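Local coordinates for HpcH/HpaI aldolase/citrate lyase family protein (Burkholderia cenocepacia, PDB 4MF4) that is of unknown specific function but belongs to the HpcH/HpaI aldolase/citrate lyase family, whose members are built as a TIM-type beta/alpha barrel, at residues H45-E56 / A75-P86; G182-P190 / G223-G231. One frame throughout, in Å; residues are numbered along the deposited sequence.

Contact 1 of 2, residues H45-E56 / A75-P86. With EDO (1,2-ethanediol), chain G.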
# COMPACT_ATOMS: atom_id res chain seq x y z
N HIS A 45 15.46 17.99 5.76
CA HIS A 45 16.77 18.59 5.49
C HIS A 45 16.64 20.09 5.15
O HIS A 45 17.61 20.73 4.78
CB HIS A 45 17.45 17.89 4.30
CG HIS A 45 17.88 16.49 4.58
ND1 HIS A 45 19.18 16.16 4.91
CD2 HIS A 45 17.18 15.34 4.61
CE1 HIS A 45 19.27 14.85 5.09
NE2 HIS A 45 18.06 14.34 4.93
N ALA A 46 15.46 20.66 5.30
CA ALA A 46 15.21 22.02 4.85
C ALA A 46 15.47 23.09 5.92
O ALA A 46 15.37 24.28 5.62
CB ALA A 46 13.79 22.13 4.31
N GLY A 47 15.79 22.68 7.14
CA GLY A 47 16.14 23.60 8.23
C GLY A 47 15.00 24.12 9.11
O GLY A 47 15.23 24.98 9.97
N TYR A 48 13.79 23.65 8.92
CA TYR A 48 12.64 24.18 9.69
C TYR A 48 12.70 23.67 11.13
O TYR A 48 13.22 22.57 11.42
CB TYR A 48 11.32 23.77 9.04
CG TYR A 48 11.01 24.62 7.84
CD1 TYR A 48 11.60 24.37 6.62
CD2 TYR A 48 10.12 25.68 7.92
CE1 TYR A 48 11.37 25.22 5.52
CE2 TYR A 48 9.85 26.49 6.84
CZ TYR A 48 10.48 26.26 5.65
OH TYR A 48 10.17 27.04 4.58
N ASP A 49 12.17 24.47 12.05
CA ASP A 49 12.06 24.02 13.48
C ASP A 49 11.00 22.92 13.65
O ASP A 49 11.16 22.03 14.51
CB ASP A 49 11.77 25.22 14.35
CG ASP A 49 12.81 26.31 14.16
OD1 ASP A 49 14.01 25.96 14.36
OD2 ASP A 49 12.47 27.47 13.76
N TRP A 50 9.92 22.97 12.87
CA TRP A 50 8.88 21.93 12.96
C TRP A 50 8.27 21.64 11.61
O TRP A 50 8.35 22.47 10.72
CB TRP A 50 7.80 22.31 14.00
CG TRP A 50 7.15 23.63 13.77
CD1 TRP A 50 7.67 24.87 14.02
CD2 TRP A 50 5.86 23.84 13.21
NE1 TRP A 50 6.77 25.85 13.65
CE2 TRP A 50 5.65 25.24 13.14
CE3 TRP A 50 4.85 22.99 12.75
CZ2 TRP A 50 4.49 25.80 12.65
CZ3 TRP A 50 3.67 23.56 12.28
CH2 TRP A 50 3.52 24.96 12.22
N LEU A 51 7.70 20.45 11.46
CA LEU A 51 7.00 20.05 10.26
C LEU A 51 5.66 19.44 10.64
O LEU A 51 5.60 18.64 11.56
CB LEU A 51 7.80 18.99 9.48
CG LEU A 51 9.20 19.36 8.99
CD1 LEU A 51 9.94 18.15 8.42
CD2 LEU A 51 9.11 20.40 7.90
N CYS A 52 4.59 19.84 9.98
CA CYS A 52 3.23 19.38 10.38
C CYS A 52 2.65 18.33 9.43
O CYS A 52 2.48 18.61 8.25
CB CYS A 52 2.24 20.54 10.49
SG CYS A 52 0.67 20.02 11.21
N ILE A 53 2.40 17.15 9.95
CA ILE A 53 1.71 16.10 9.19
C ILE A 53 0.22 16.31 9.41
O ILE A 53 -0.28 16.09 10.49
CB ILE A 53 2.14 14.70 9.63
CG1 ILE A 53 3.64 14.50 9.41
CG2 ILE A 53 1.38 13.59 8.89
CD1 ILE A 53 4.21 13.42 10.30
N ASP A 54 -0.49 16.75 8.37
CA ASP A 54 -1.92 17.10 8.53
C ASP A 54 -2.84 15.87 8.31
O ASP A 54 -2.77 15.29 7.26
CB ASP A 54 -2.26 18.15 7.53
CG ASP A 54 -3.66 18.69 7.70
OD1 ASP A 54 -4.29 18.48 8.76
OD2 ASP A 54 -4.06 19.47 6.81
N MET A 55 -3.69 15.54 9.28
CA MET A 55 -4.70 14.47 9.16
C MET A 55 -6.08 15.06 8.88
O MET A 55 -7.01 14.34 8.54
CB MET A 55 -4.78 13.62 10.41
CG MET A 55 -3.43 13.10 10.87
SD MET A 55 -3.69 12.02 12.27
CE MET A 55 -4.61 10.63 11.60
N GLU A 56 -6.21 16.40 8.98
CA GLU A 56 -7.54 16.99 8.85
C GLU A 56 -7.83 17.28 7.41
O GLU A 56 -8.88 16.88 6.90
CB GLU A 56 -7.68 18.27 9.64
CG GLU A 56 -9.10 18.78 9.65
CD GLU A 56 -9.23 20.22 10.17
OE1 GLU A 56 -8.25 20.93 10.33
OE2 GLU A 56 -10.38 20.64 10.41
N ALA A 75 16.21 11.28 8.89
CA ALA A 75 17.15 12.30 8.47
C ALA A 75 18.11 12.66 9.58
O ALA A 75 19.10 13.30 9.29
CB ALA A 75 16.45 13.57 7.98
N HIS A 76 17.80 12.34 10.83
CA HIS A 76 18.67 12.61 11.99
C HIS A 76 18.99 14.11 12.14
O HIS A 76 20.11 14.50 12.51
CB HIS A 76 19.99 11.81 11.92
CG HIS A 76 19.87 10.35 12.22
ND1 HIS A 76 19.14 9.48 11.44
CD2 HIS A 76 20.42 9.60 13.20
CE1 HIS A 76 19.24 8.26 11.92
NE2 HIS A 76 20.00 8.30 13.00
N LEU A 77 18.01 14.96 11.86
CA LEU A 77 18.23 16.39 11.90
C LEU A 77 17.24 17.00 12.89
O LEU A 77 16.45 16.28 13.46
CB LEU A 77 18.14 16.97 10.48
CG LEU A 77 19.42 16.71 9.62
CD1 LEU A 77 19.18 17.05 8.14
CD2 LEU A 77 20.63 17.48 10.12
N PRO A 78 17.29 18.31 13.12
CA PRO A 78 16.52 18.82 14.29
C PRO A 78 15.00 19.08 14.17
O PRO A 78 14.38 19.38 15.17
CB PRO A 78 17.23 20.17 14.61
CG PRO A 78 18.41 20.24 13.75
CD PRO A 78 18.26 19.28 12.61
N SER A 79 14.38 19.02 12.99
CA SER A 79 12.92 19.32 12.89
C SER A 79 12.01 18.49 13.83
O SER A 79 12.15 17.30 13.93
CB SER A 79 12.44 19.10 11.46
OG SER A 79 13.16 19.89 10.51
N GLU A 80 11.09 19.13 14.53
CA GLU A 80 10.18 18.45 15.43
C GLU A 80 8.88 18.24 14.66
O GLU A 80 8.30 19.17 14.18
CB GLU A 80 9.94 19.34 16.65
CG GLU A 80 11.11 19.38 17.63
CD GLU A 80 11.03 18.28 18.70
OE1 GLU A 80 10.02 17.54 18.72
OE2 GLU A 80 11.94 18.22 19.58
N PRO A 81 8.42 16.99 14.53
CA PRO A 81 7.10 16.77 13.94
C PRO A 81 5.93 17.23 14.82
O PRO A 81 5.94 17.13 16.09
CB PRO A 81 7.03 15.24 13.74
CG PRO A 81 8.18 14.68 14.47
CD PRO A 81 9.00 15.76 15.08
N VAL A 82 4.92 17.76 14.15
CA VAL A 82 3.64 18.10 14.76
C VAL A 82 2.59 17.33 13.95
O VAL A 82 2.70 17.24 12.70
CB VAL A 82 3.42 19.63 14.61
CG1 VAL A 82 2.04 20.03 15.09
CG2 VAL A 82 4.51 20.41 15.38
N VAL A 83 1.59 16.77 14.63
CA VAL A 83 0.46 16.13 13.93
C VAL A 83 -0.82 16.90 14.15
O VAL A 83 -1.20 17.16 15.31
CB VAL A 83 0.29 14.63 14.35
CG1 VAL A 83 -0.99 14.03 13.78
CG2 VAL A 83 1.47 13.80 13.88
N ARG A 84 -1.49 17.33 13.08
CA ARG A 84 -2.86 17.87 13.27
C ARG A 84 -3.89 16.75 13.10
O ARG A 84 -4.05 16.24 11.98
CB ARG A 84 -3.21 19.00 12.31
CG ARG A 84 -4.69 19.40 12.46
CD ARG A 84 -4.99 20.78 11.92
NE ARG A 84 -5.01 20.78 10.47
CZ ARG A 84 -5.34 21.82 9.70
NH1 ARG A 84 -5.66 23.02 10.23
NH2 ARG A 84 -5.33 21.68 8.39
N VAL A 85 -4.58 16.39 14.20
CA VAL A 85 -5.55 15.31 14.16
C VAL A 85 -6.82 15.78 13.45
O VAL A 85 -7.05 16.99 13.32
CB VAL A 85 -5.86 14.69 15.54
CG1 VAL A 85 -4.60 14.11 16.16
CG2 VAL A 85 -6.55 15.67 16.48
N PRO A 86 -7.62 14.82 12.93
CA PRO A 86 -8.83 15.20 12.20
C PRO A 86 -9.91 15.82 13.08
O PRO A 86 -10.64 16.68 12.61
CB PRO A 86 -9.33 13.85 11.62
CG PRO A 86 -8.19 12.91 11.75
CD PRO A 86 -7.47 13.37 13.00
C1 EDO G . -3.76 25.30 8.00
O1 EDO G . -4.51 26.36 8.64
C2 EDO G . -4.34 24.88 6.65
O2 EDO G . -5.51 24.07 6.86
O HOH W 1 13.25 21.04 8.01
O HOH W 2 13.51 21.89 15.95
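W50 to D54 pair in parallel register with E80 to R84, the two short strand axes coming within 4.5 Å at 29°, as in neighbouring strands of a twisted barrel sheet. Backbone bonds alternate from E80 N to D49 O through to M55 N to R84 O. W50, C52, D54, E80, V82 and R84 face the barrel interior, where W50 CE3 lies 3.7 Å from V82 CG2. I53 and P81 turn outward, against L69 of helix 62-73. Before the strands, S79 OG donates to Y48 O (2.8 Å), and a water joins S79 OG to Y48 N. At the C-terminal end the R84 chain bends at chi3 (75°), and its guanidinium meets D54 side-on: NE to OD1 (3.0 Å, N-H...O 169°) and NH2 to OD2 (3.0 Å). OD1 also takes E56 N, an Asx turn, from the opposite face of the carboxylate. E56 OE1 sits 3.1 Å from R84 CZ, over the guanidinium face, an attraction of charges alone; K94 of a neighbouring subunit binds its OE2. Q164 takes R84 NH1, and a 1,2-ethanediol accepts from NH2. Bonds at its edge and a carboxylate over one face thus fix how the R84 guanidinium is turned at the C-terminal end of the strands.

Contact 2 of 2, residues G182-P190 / G223-G231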
# COMPACT_ATOMS: atom_id res chain seq x y z
N GLY A 182 -2.13 23.13 30.40
CA GLY A 182 -1.83 22.17 29.34
C GLY A 182 -1.94 22.68 27.91
O GLY A 182 -1.56 21.97 26.98
N VAL A 183 -2.47 23.89 27.70
CA VAL A 183 -2.48 24.53 26.38
C VAL A 183 -1.12 25.19 26.17
O VAL A 183 -0.78 26.15 26.86
CB VAL A 183 -3.61 25.58 26.24
CG1 VAL A 183 -3.40 26.48 25.01
CG2 VAL A 183 -4.94 24.87 26.16
N ASP A 184 -0.31 24.69 25.25
CA ASP A 184 1.07 25.21 25.07
C ASP A 184 1.13 26.24 23.93
O ASP A 184 2.11 26.96 23.81
CB ASP A 184 2.06 24.08 24.79
CG ASP A 184 2.05 22.99 25.87
OD1 ASP A 184 2.23 23.33 27.08
OD2 ASP A 184 1.82 21.81 25.52
N CYS A 185 0.10 26.32 23.08
CA CYS A 185 0.13 27.26 21.99
C CYS A 185 -1.26 27.53 21.47
O CYS A 185 -2.02 26.59 21.35
CB CYS A 185 0.94 26.65 20.84
SG CYS A 185 1.18 27.77 19.43
N LEU A 186 -1.57 28.77 21.11
CA LEU A 186 -2.83 29.09 20.45
C LEU A 186 -2.50 29.22 18.98
O LEU A 186 -1.60 29.98 18.64
CB LEU A 186 -3.41 30.42 20.94
CG LEU A 186 -3.66 30.60 22.42
CD1 LEU A 186 -3.98 32.06 22.75
CD2 LEU A 186 -4.74 29.65 22.88
N PHE A 187 -3.24 28.53 18.10
CA PHE A 187 -2.91 28.61 16.68
C PHE A 187 -4.03 29.26 15.86
O PHE A 187 -5.16 28.83 15.93
CB PHE A 187 -2.58 27.21 16.17
CG PHE A 187 -2.02 27.18 14.77
CD1 PHE A 187 -2.86 27.11 13.70
CD2 PHE A 187 -0.66 27.14 14.56
CE1 PHE A 187 -2.36 27.01 12.42
CE2 PHE A 187 -0.15 27.05 13.28
CZ PHE A 187 -1.00 26.97 12.22
N VAL A 188 -3.71 30.32 15.14
CA VAL A 188 -4.66 30.96 14.22
C VAL A 188 -4.56 30.43 12.78
O VAL A 188 -3.50 30.53 12.14
CB VAL A 188 -4.41 32.50 14.19
CG1 VAL A 188 -5.41 33.20 13.29
CG2 VAL A 188 -4.49 33.10 15.58
N GLY A 189 -5.65 29.86 12.27
CA GLY A 189 -5.76 29.58 10.84
C GLY A 189 -6.56 30.70 10.16
O GLY A 189 -7.76 30.74 10.30
N PRO A 190 -5.91 31.65 9.48
CA PRO A 190 -6.72 32.82 9.07
C PRO A 190 -7.84 32.49 8.09
O PRO A 190 -8.92 33.08 8.20
CB PRO A 190 -5.71 33.74 8.40
CG PRO A 190 -4.44 33.40 9.07
CD PRO A 190 -4.48 31.90 9.22
N GLY A 223 1.14 34.72 28.63
CA GLY A 223 2.43 34.00 28.40
C GLY A 223 2.37 32.64 27.65
O GLY A 223 3.15 31.74 27.91
N VAL A 224 1.45 32.52 26.71
CA VAL A 224 1.27 31.34 25.89
C VAL A 224 1.64 31.72 24.45
O VAL A 224 1.17 32.75 23.90
CB VAL A 224 -0.20 30.88 25.96
CG1 VAL A 224 -0.43 29.66 25.06
CG2 VAL A 224 -0.61 30.61 27.41
N ALA A 225 2.52 30.93 23.86
CA ALA A 225 2.86 31.06 22.46
C ALA A 225 1.66 31.15 21.55
O ALA A 225 0.70 30.42 21.73
CB ALA A 225 3.71 29.88 22.02
N VAL A 226 1.75 32.04 20.55
CA VAL A 226 0.77 32.05 19.48
C VAL A 226 1.37 31.64 18.14
O VAL A 226 2.48 32.03 17.82
CB VAL A 226 0.10 33.40 19.37
CG1 VAL A 226 -1.04 33.36 18.37
CG2 VAL A 226 -0.41 33.78 20.77
N GLY A 227 0.62 30.86 17.38
CA GLY A 227 1.06 30.39 16.06
C GLY A 227 0.06 30.81 14.99
O GLY A 227 -1.06 31.21 15.31
N ILE A 228 0.44 30.63 13.74
CA ILE A 228 -0.34 31.11 12.61
C ILE A 228 0.14 30.42 11.35
O ILE A 228 1.34 30.05 11.22
CB ILE A 228 -0.22 32.66 12.50
CG1 ILE A 228 -1.23 33.23 11.49
CG2 ILE A 228 1.20 33.05 12.20
CD1 ILE A 228 -1.48 34.71 11.61
N PHE A 229 -0.80 30.22 10.43
CA PHE A 229 -0.50 29.71 9.10
C PHE A 229 -0.33 30.92 8.21
O PHE A 229 -1.30 31.67 8.02
CB PHE A 229 -1.65 28.81 8.56
CG PHE A 229 -1.32 28.15 7.24
CD1 PHE A 229 -1.59 28.81 6.05
CD2 PHE A 229 -0.66 26.95 7.20
CE1 PHE A 229 -1.26 28.24 4.82
CE2 PHE A 229 -0.31 26.37 5.98
CZ PHE A 229 -0.62 27.03 4.80
N ALA A 230 0.86 31.10 7.64
CA ALA A 230 1.11 32.17 6.66
C ALA A 230 1.05 31.57 5.25
O ALA A 230 1.65 30.49 4.98
CB ALA A 230 2.46 32.81 6.92
N GLY A 231 0.33 32.27 4.37
CA GLY A 231 0.17 31.85 2.95
C GLY A 231 1.35 32.21 2.07
O GLY A 231 1.48 31.69 1.01
O HOH W 3 3.56 28.63 25.44
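The F187 ring lies against the backbone of G227 to F229, with I228 N over one face, 3.7 Å from CE2, and CZ 4.1 Å from F229 CB. CG anti to the backbone N (chi1 -171°) carries the ring to this position, and G227, without a side chain, leaves its backbone bare to it, G227 C lying 3.8 Å from F187 CD2. Beyond the ring, C185 SG touches A225 CB. On the other face of the sheet, V188 CB meets I228 CG1, while P190 CG comes crosswise to I228 CG1 at 4.0 Å. Four backbone bonds hold these groups in parallel register: L186 N to A225 O, G227 N to L186 O, V188 N to G227 O (2.8 Å, N-H...O 174°) and the longer F229 N to V188 O (3.2 Å). The short strand axes are inclined at 23°, the twist of a parallel barrel sheet. Ahead of them a water spans D184 O and A225 N. Further out, M212 of helix 206-222 packs on V188, P190 and I228, whereas L246 and T248 of strand 246-251 meet F187 inside the barrel, and W31 stacks edge-to-face on F229. The four direct hydrogen bonds identified are all backbone to backbone, beside mainly apolar side-chain contacts, and the ring packs on bare backbone where the paired strands come closest.

Overall arrangement
From the N terminus, contact 1 comes first: strand 50-54 leads through helix 62-73 and returns in strand 80-84, closing a right-handed beta-alpha-beta crossover between the second and third strands of the eight-stranded parallel barrel. Strands 103-106 and 160-165 follow before contact 2 opens. There the chain leaves strand 185-188, passes through helices 190-196 and 206-222, and comes back in strand 225-230, joining the sixth and seventh strands. The two closures are in series, neither nested nor crossed. The centres of contact 1 and contact 2 lie about 15 Å apart, and the nearest atoms of contact 1 and contact 2 are about 4 Å apart, without touching. W31 of the first strand packs against C52 and R84 of contact 1 and F229 of contact 2, linking both through the barrel interior.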